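Local coordinates for hypothetical protein TM1631 (PDB 1VPQ) that is of unknown function but belongs to the DUF72 family and probably has a TIM-barrel-type fold, with a charged pocket that may bind an anion, at residues L170-K184 / I194-N208. Residues are numbered along the deposited sequence; the frame is centred on the assembly and turned at random. Where two conformers were deposited one is given.
With SO4 (sulfate ion), chain B.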
loop_
_atom_site.group_PDB
_atom_site.type_symbol
_atom_site.label_atom_id
_atom_site.label_comp_id
_atom_site.label_asym_id
_atom_site.label_seq_id
_atom_site.Cartn_x
_atom_site.Cartn_y
_atom_site.Cartn_z
ATOM N N LEU A 170 -9.780 11.286 10.686
ATOM C CA LEU A 170 -8.398 10.916 10.402
ATOM C C LEU A 170 -7.444 11.987 10.940
ATOM O O LEU A 170 -6.528 11.668 11.678
ATOM C CB LEU A 170 -8.187 10.699 8.905
ATOM C CG LEU A 170 -8.958 9.544 8.250
ATOM C CD1 LEU A 170 -8.711 9.522 6.763
ATOM C CD2 LEU A 170 -8.594 8.196 8.847
ATOM N N ARG A 171 -7.679 13.242 10.569
ATOM C CA ARG A 171 -6.930 14.394 11.104
ATOM C C ARG A 171 -6.883 14.505 12.630
ATOM O O ARG A 171 -5.871 14.944 13.211
ATOM C CB ARG A 171 -7.518 15.708 10.570
ATOM C CG ARG A 171 -6.974 16.143 9.224
ATOM C CD ARG A 171 -7.544 17.497 8.820
ATOM N NE ARG A 171 -8.639 17.357 7.864
ATOM C CZ ARG A 171 -8.505 17.347 6.533
ATOM N NH1 ARG A 171 -7.309 17.478 5.950
ATOM N NH2 ARG A 171 -9.586 17.207 5.766
ATOM N N ASN A 172 -7.988 14.180 13.296
ATOM C CA ASN A 172 -8.027 14.293 14.755
ATOM C C ASN A 172 -7.233 13.184 15.427
ATOM O O ASN A 172 -6.846 13.312 16.587
ATOM C CB ASN A 172 -9.461 14.300 15.272
ATOM C CG ASN A 172 -10.105 15.672 15.198
ATOM O OD1 ASN A 172 -9.464 16.693 15.417
ATOM N ND2 ASN A 172 -11.388 15.695 14.907
ATOM N N HIS A 173 -6.978 12.107 14.684
ATOM C CA HIS A 173 -6.271 10.947 15.215
ATOM C C HIS A 173 -4.932 10.657 14.545
ATOM O O HIS A 173 -4.317 9.638 14.830
ATOM C CB HIS A 173 -7.200 9.737 15.148
ATOM C CG HIS A 173 -8.444 9.918 15.958
ATOM N ND1 HIS A 173 -9.571 10.535 15.462
ATOM C CD2 HIS A 173 -8.711 9.628 17.254
ATOM C CE1 HIS A 173 -10.491 10.586 16.408
ATOM N NE2 HIS A 173 -9.996 10.040 17.504
ATOM N N GLY A 174 -4.475 11.565 13.678
ATOM C CA GLY A 174 -3.170 11.443 13.013
ATOM C C GLY A 174 -3.009 10.183 12.173
ATOM O O GLY A 174 -1.949 9.546 12.177
ATOM N N ILE A 175 -4.066 9.818 11.459
ATOM C CA ILE A 175 -4.018 8.693 10.525
ATOM C C ILE A 175 -3.841 9.226 9.109
ATOM O O ILE A 175 -4.595 10.080 8.659
ATOM C CB ILE A 175 -5.280 7.830 10.598
ATOM C CG1 ILE A 175 -5.447 7.259 12.014
ATOM C CG2 ILE A 175 -5.210 6.694 9.569
ATOM C CD1 ILE A 175 -6.837 6.722 12.321
ATOM N N THR A 176 -2.824 8.718 8.423
ATOM C CA THR A 176 -2.526 9.123 7.059
ATOM C C THR A 176 -3.573 8.533 6.097
ATOM O O THR A 176 -3.888 7.338 6.140
ATOM C CB THR A 176 -1.089 8.694 6.669
ATOM O OG1 THR A 176 -0.139 9.418 7.471
ATOM C CG2 THR A 176 -0.805 8.940 5.187
ATOM N N PHE A 177 -4.115 9.398 5.246
ATOM C CA PHE A 177 -5.130 9.019 4.274
ATOM C C PHE A 177 -4.504 8.392 3.020
ATOM O O PHE A 177 -3.617 8.981 2.394
ATOM C CB PHE A 177 -5.971 10.245 3.888
ATOM C CG PHE A 177 -6.958 9.967 2.799
ATOM C CD1 PHE A 177 -8.065 9.161 3.038
ATOM C CD2 PHE A 177 -6.770 10.482 1.527
ATOM C CE1 PHE A 177 -8.971 8.891 2.037
ATOM C CE2 PHE A 177 -7.669 10.213 0.522
ATOM C CZ PHE A 177 -8.765 9.412 0.771
ATOM N N VAL A 178 -4.965 7.192 2.664
ATOM C CA VAL A 178 -4.522 6.531 1.443
ATOM C C VAL A 178 -5.297 7.052 0.240
ATOM O O VAL A 178 -6.488 6.779 0.085
ATOM C CB VAL A 178 -4.685 5.014 1.534
ATOM C CG1 VAL A 178 -4.310 4.346 0.208
ATOM C CG2 VAL A 178 -3.807 4.475 2.647
ATOM N N VAL A 179 -4.612 7.809 -0.608
ATOM C CA VAL A 179 -5.207 8.318 -1.844
ATOM C C VAL A 179 -5.201 7.173 -2.854
ATOM O O VAL A 179 -4.144 6.672 -3.219
ATOM C CB VAL A 179 -4.429 9.512 -2.428
ATOM C CG1 VAL A 179 -5.083 9.987 -3.731
ATOM C CG2 VAL A 179 -4.333 10.654 -1.416
ATOM N N VAL A 180 -6.385 6.779 -3.305
ATOM C CA VAL A 180 -6.525 5.577 -4.121
ATOM C C VAL A 180 -6.990 5.895 -5.536
ATOM O O VAL A 180 -7.904 6.704 -5.737
ATOM C CB VAL A 180 -7.557 4.603 -3.531
ATOM C CG1 VAL A 180 -7.624 3.316 -4.355
ATOM C CG2 VAL A 180 -7.230 4.269 -2.121
ATOM N N ASP A 181 -6.359 5.241 -6.513
ATOM C CA ASP A 181 -6.942 5.123 -7.839
ATOM C C ASP A 181 -7.395 3.680 -8.076
ATOM O O ASP A 181 -6.594 2.742 -8.043
ATOM C CB ASP A 181 -6.002 5.583 -8.950
ATOM C CG ASP A 181 -6.745 5.828 -10.252
ATOM O OD1 ASP A 181 -7.457 6.854 -10.345
ATOM O OD2 ASP A 181 -6.647 4.978 -11.164
ATOM N N GLU A 182 -8.697 3.556 -8.314
ATOM C CA GLU A 182 -9.428 2.304 -8.428
ATOM C C GLU A 182 -10.308 2.409 -9.658
ATOM O O GLU A 182 -10.448 3.494 -10.211
ATOM C CB GLU A 182 -10.363 2.166 -7.221
ATOM C CG GLU A 182 -9.890 1.264 -6.123
ATOM C CD GLU A 182 -10.730 1.401 -4.878
ATOM O OE1 GLU A 182 -11.957 1.577 -4.985
ATOM O OE2 GLU A 182 -10.164 1.341 -3.777
ATOM N N PRO A 183 -10.953 1.299 -10.069
ATOM C CA PRO A 183 -11.970 1.381 -11.125
ATOM C C PRO A 183 -13.052 2.463 -10.900
ATOM O O PRO A 183 -13.401 2.786 -9.751
ATOM C CB PRO A 183 -12.579 -0.021 -11.119
ATOM C CG PRO A 183 -11.496 -0.896 -10.634
ATOM C CD PRO A 183 -10.761 -0.086 -9.608
ATOM N N LYS A 184 -13.553 3.028 -11.996
ATOM C CA LYS A 184 -14.569 4.082 -11.942
ATOM C C LYS A 184 -15.940 3.433 -12.063
ATOM O O LYS A 184 -16.623 3.538 -13.090
ATOM C CB LYS A 184 -14.345 5.142 -13.036
ATOM C CG LYS A 184 -12.903 5.647 -13.160
ATOM C CD LYS A 184 -12.274 6.016 -11.825
ATOM C CE LYS A 184 -10.938 6.726 -12.012
ATOM N NZ LYS A 184 -10.320 7.091 -10.707
ATOM N N ILE A 194 -5.875 14.163 -1.113
ATOM C CA ILE A 194 -6.037 14.894 0.146
ATOM C C ILE A 194 -5.040 14.380 1.176
ATOM O O ILE A 194 -4.709 13.182 1.194
ATOM C CB ILE A 194 -7.478 14.715 0.711
ATOM C CG1 ILE A 194 -8.477 15.538 -0.101
ATOM C CG2 ILE A 194 -7.577 15.136 2.190
ATOM C CD1 ILE A 194 -9.888 15.094 0.111
ATOM N N THR A 195 -4.568 15.287 2.031
ATOM C CA THR A 195 -3.699 14.905 3.147
ATOM C C THR A 195 -4.376 15.162 4.496
ATOM O O THR A 195 -4.985 16.206 4.712
ATOM C CB THR A 195 -2.344 15.657 3.126
ATOM O OG1 THR A 195 -2.571 17.070 3.105
ATOM C CG2 THR A 195 -1.531 15.255 1.913
ATOM N N THR A 196 -4.259 14.186 5.392
ATOM C CA THR A 196 -4.777 14.286 6.754
ATOM C C THR A 196 -3.655 14.386 7.799
ATOM O O THR A 196 -3.928 14.586 8.982
ATOM C CB THR A 196 -5.601 13.054 7.090
ATOM O OG1 THR A 196 -4.790 11.891 6.904
ATOM C CG2 THR A 196 -6.824 12.966 6.196
ATOM N N THR A 197 -2.408 14.221 7.347
ATOM C CA THR A 197 -1.233 14.153 8.212
ATOM C C THR A 197 -0.076 14.884 7.530
ATOM O O THR A 197 -0.303 15.715 6.655
ATOM C CB THR A 197 -0.835 12.682 8.501
ATOM O OG1 THR A 197 -0.528 12.015 7.274
ATOM C CG2 THR A 197 -1.959 11.940 9.200
ATOM N N ASP A 198 1.151 14.586 7.955
ATOM C CA ASP A 198 2.364 15.106 7.322
ATOM C C ASP A 198 3.052 14.025 6.487
ATOM O O ASP A 198 4.268 14.074 6.267
ATOM C CB ASP A 198 3.320 15.696 8.372
ATOM C CG ASP A 198 3.726 14.692 9.455
ATOM O OD1 ASP A 198 3.113 13.611 9.554
ATOM O OD2 ASP A 198 4.657 15.000 10.223
ATOM N N TYR A 199 2.255 13.057 6.030
ATOM C CA TYR A 199 2.660 12.087 5.020
ATOM C C TYR A 199 1.516 11.855 4.036
ATOM O O TYR A 199 0.341 11.921 4.408
ATOM C CB TYR A 199 3.071 10.761 5.671
ATOM C CG TYR A 199 4.316 10.908 6.505
ATOM C CD1 TYR A 199 5.571 10.857 5.917
ATOM C CD2 TYR A 199 4.240 11.139 7.878
ATOM C CE1 TYR A 199 6.728 11.016 6.676
ATOM C CE2 TYR A 199 5.392 11.301 8.650
ATOM C CZ TYR A 199 6.632 11.237 8.039
ATOM O OH TYR A 199 7.785 11.393 8.782
ATOM N N ALA A 200 1.870 11.623 2.775
ATOM C CA ALA A 200 0.911 11.166 1.760
ATOM C C ALA A 200 1.212 9.722 1.395
ATOM O O ALA A 200 2.359 9.284 1.450
ATOM C CB ALA A 200 0.965 12.035 0.524
ATOM N N TYR A 201 0.161 9.001 1.020
ATOM C CA TYR A 201 0.250 7.600 0.658
ATOM C C TYR A 201 -0.691 7.365 -0.521
ATOM O O TYR A 201 -1.889 7.590 -0.395
ATOM C CB TYR A 201 -0.156 6.739 1.855
ATOM C CG TYR A 201 0.307 5.285 1.820
ATOM C CD1 TYR A 201 -0.155 4.394 0.851
ATOM C CD2 TYR A 201 1.184 4.800 2.781
ATOM C CE1 TYR A 201 0.258 3.059 0.846
ATOM C CE2 TYR A 201 1.598 3.483 2.784
ATOM C CZ TYR A 201 1.131 2.610 1.822
ATOM O OH TYR A 201 1.558 1.295 1.833
ATOM N N PHE A 202 -0.155 6.926 -1.659
ATOM C CA PHE A 202 -0.978 6.655 -2.844
ATOM C C PHE A 202 -0.970 5.184 -3.162
ATOM O O PHE A 202 0.084 4.558 -3.121
ATOM C CB PHE A 202 -0.450 7.390 -4.072
ATOM C CG PHE A 202 -0.511 8.870 -3.957
ATOM C CD1 PHE A 202 0.398 9.554 -3.153
ATOM C CD2 PHE A 202 -1.467 9.591 -4.655
ATOM C CE1 PHE A 202 0.347 10.941 -3.041
ATOM C CE2 PHE A 202 -1.525 10.974 -4.547
ATOM C CZ PHE A 202 -0.611 11.650 -3.736
ATOM N N ARG A 203 -2.135 4.646 -3.517
ATOM C CA ARG A 203 -2.218 3.280 -4.020
ATOM C C ARG A 203 -3.004 3.227 -5.330
ATOM O O ARG A 203 -4.129 3.691 -5.386
ATOM C CB ARG A 203 -2.838 2.359 -2.975
ATOM C CG ARG A 203 -1.992 2.215 -1.710
ATOM C CD ARG A 203 -2.498 1.077 -0.849
ATOM N NE ARG A 203 -2.057 -0.233 -1.327
ATOM C CZ ARG A 203 -2.796 -1.343 -1.329
ATOM N NH1 ARG A 203 -4.057 -1.329 -0.934
ATOM N NH2 ARG A 203 -2.273 -2.478 -1.771
ATOM N N PHE A 204 -2.390 2.665 -6.373
ATOM C CA PHE A 204 -3.007 2.558 -7.696
ATOM C C PHE A 204 -3.269 1.098 -8.040
ATOM O O PHE A 204 -2.339 0.313 -8.185
ATOM C CB PHE A 204 -2.108 3.192 -8.764
ATOM C CG PHE A 204 -1.682 4.613 -8.452
ATOM C CD1 PHE A 204 -2.589 5.548 -7.968
ATOM C CD2 PHE A 204 -0.376 5.019 -8.673
ATOM C CE1 PHE A 204 -2.190 6.857 -7.691
ATOM C CE2 PHE A 204 0.031 6.329 -8.403
ATOM C CZ PHE A 204 -0.877 7.243 -7.911
ATOM N N HIS A 205 -4.546 0.750 -8.171
ATOM C CA HIS A 205 -4.974 -0.638 -8.409
ATOM C C HIS A 205 -5.324 -0.920 -9.861
ATOM O O HIS A 205 -5.735 -2.039 -10.196
ATOM C CB HIS A 205 -6.215 -0.958 -7.564
ATOM C CG HIS A 205 -6.034 -0.706 -6.101
ATOM N ND1 HIS A 205 -5.105 -1.381 -5.344
ATOM C CD2 HIS A 205 -6.676 0.129 -5.254
ATOM C CE1 HIS A 205 -5.173 -0.960 -4.095
ATOM N NE2 HIS A 205 -6.118 -0.041 -4.014
ATOM N N GLY A 206 -5.188 0.095 -10.707
ATOM C CA GLY A 206 -5.723 0.051 -12.063
ATOM C C GLY A 206 -7.224 0.283 -12.074
ATOM O O GLY A 206 -7.832 0.519 -11.037
ATOM N N ARG A 207 -7.820 0.190 -13.256
ATOM C CA ARG A 207 -9.213 0.571 -13.464
ATOM C C ARG A 207 -9.973 -0.457 -14.272
ATOM O O ARG A 207 -10.834 -0.112 -15.083
ATOM C CB ARG A 207 -9.285 1.908 -14.191
ATOM C CG ARG A 207 -8.555 3.007 -13.497
ATOM C CD ARG A 207 -8.577 4.220 -14.354
ATOM N NE ARG A 207 -8.002 5.349 -13.661
ATOM C CZ ARG A 207 -7.857 6.556 -14.191
ATOM N NH1 ARG A 207 -8.251 6.802 -15.442
ATOM N NH2 ARG A 207 -7.313 7.520 -13.466
ATOM N N ASN A 208 -9.650 -1.723 -14.039
ATOM C CA ASN A 208 -10.329 -2.831 -14.684
ATOM C C ASN A 208 -11.839 -2.763 -14.448
ATOM O O ASN A 208 -12.298 -2.871 -13.322
ATOM C CB ASN A 208 -9.755 -4.151 -14.150
ATOM C CG ASN A 208 -10.257 -5.374 -14.918
ATOM O OD1 ASN A 208 -11.098 -5.268 -15.806
ATOM N ND2 ASN A 208 -9.737 -6.545 -14.562
HETATM S S SO4 B . -5.765 -4.385 -2.253
HETATM O O1 SO4 B . -6.395 -3.166 -1.755
HETATM O O2 SO4 B . -6.529 -5.557 -1.841
HETATM O O3 SO4 B . -5.729 -4.316 -3.706
HETATM O O4 SO4 B . -4.423 -4.497 -1.693
HETATM O O HOH W 1 -2.434 12.029 4.637
HETATM O O HOH W 2 -2.716 11.404 2.167
HETATM O O HOH W 3 -12.882 2.079 -14.588
#
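Val179 N donates to Tyr201 O and Val179 O accepts from Arg203 N, pairing strands 176-181 and 199-204 as parallel neighbours with 28° between their directions. Asp181 continues the pattern: its N binds Arg203 O and its O accepts from His205 N. Val179 and Phe202 lie side by side and point the same way, with Val179 CB 3.7 Å from Phe202 CD2. On the opposite face of the sheet Val178 CG1 rests against the aliphatic part of Arg203, 3.7 Å from its CG. Arg203 bends at chi3 (80°), and its guanidinium meets the sulfate edge-on, with NH2 3.0 Å from sulfate O4. Glu54 and Glu155 form salt bridges with it; His205 NE2 bonds to Glu155 and ND1 to Asn251. His205 CE1 lies over one face of the guanidinium. The His205 ring also has Val180 CG1 3.4 Å from its CD2.

Past the strand ends, the extended Arg207 side chain grips Asp181 side-on. Its NE donates to the syn lone pair of Asp181 OD2 at 2.9 Å, and NH2 to OD1, in a salt bridge. Lys184 NZ forms a second salt bridge to OD1, from the opposite face to Arg207 NH2, and Lys184 CE packs over the Arg207 guanidinium. Tyr224 also bonds to OD2. This arrangement fixes the carboxylate's rotation and probably stabilises its negative charge.

At the N-terminal end, Thr196 OG1 donates in the carbonyl plane to a lone pair of Ile175 O at 2.5 Å. The Thr176 and Thr197 side chains cross at about a right angle, and their OG1 atoms share a hydrogen bond of 2.6 Å. Thr197 OG1 also accepts from Tyr199 N, forming an ST turn. These are the sixth and seventh of eight parallel strands, joined without an intervening helix, consistent with the TIM-barrel clan. The sulfate, probably from the crystallisation liquor, may mark an anion-binding pocket.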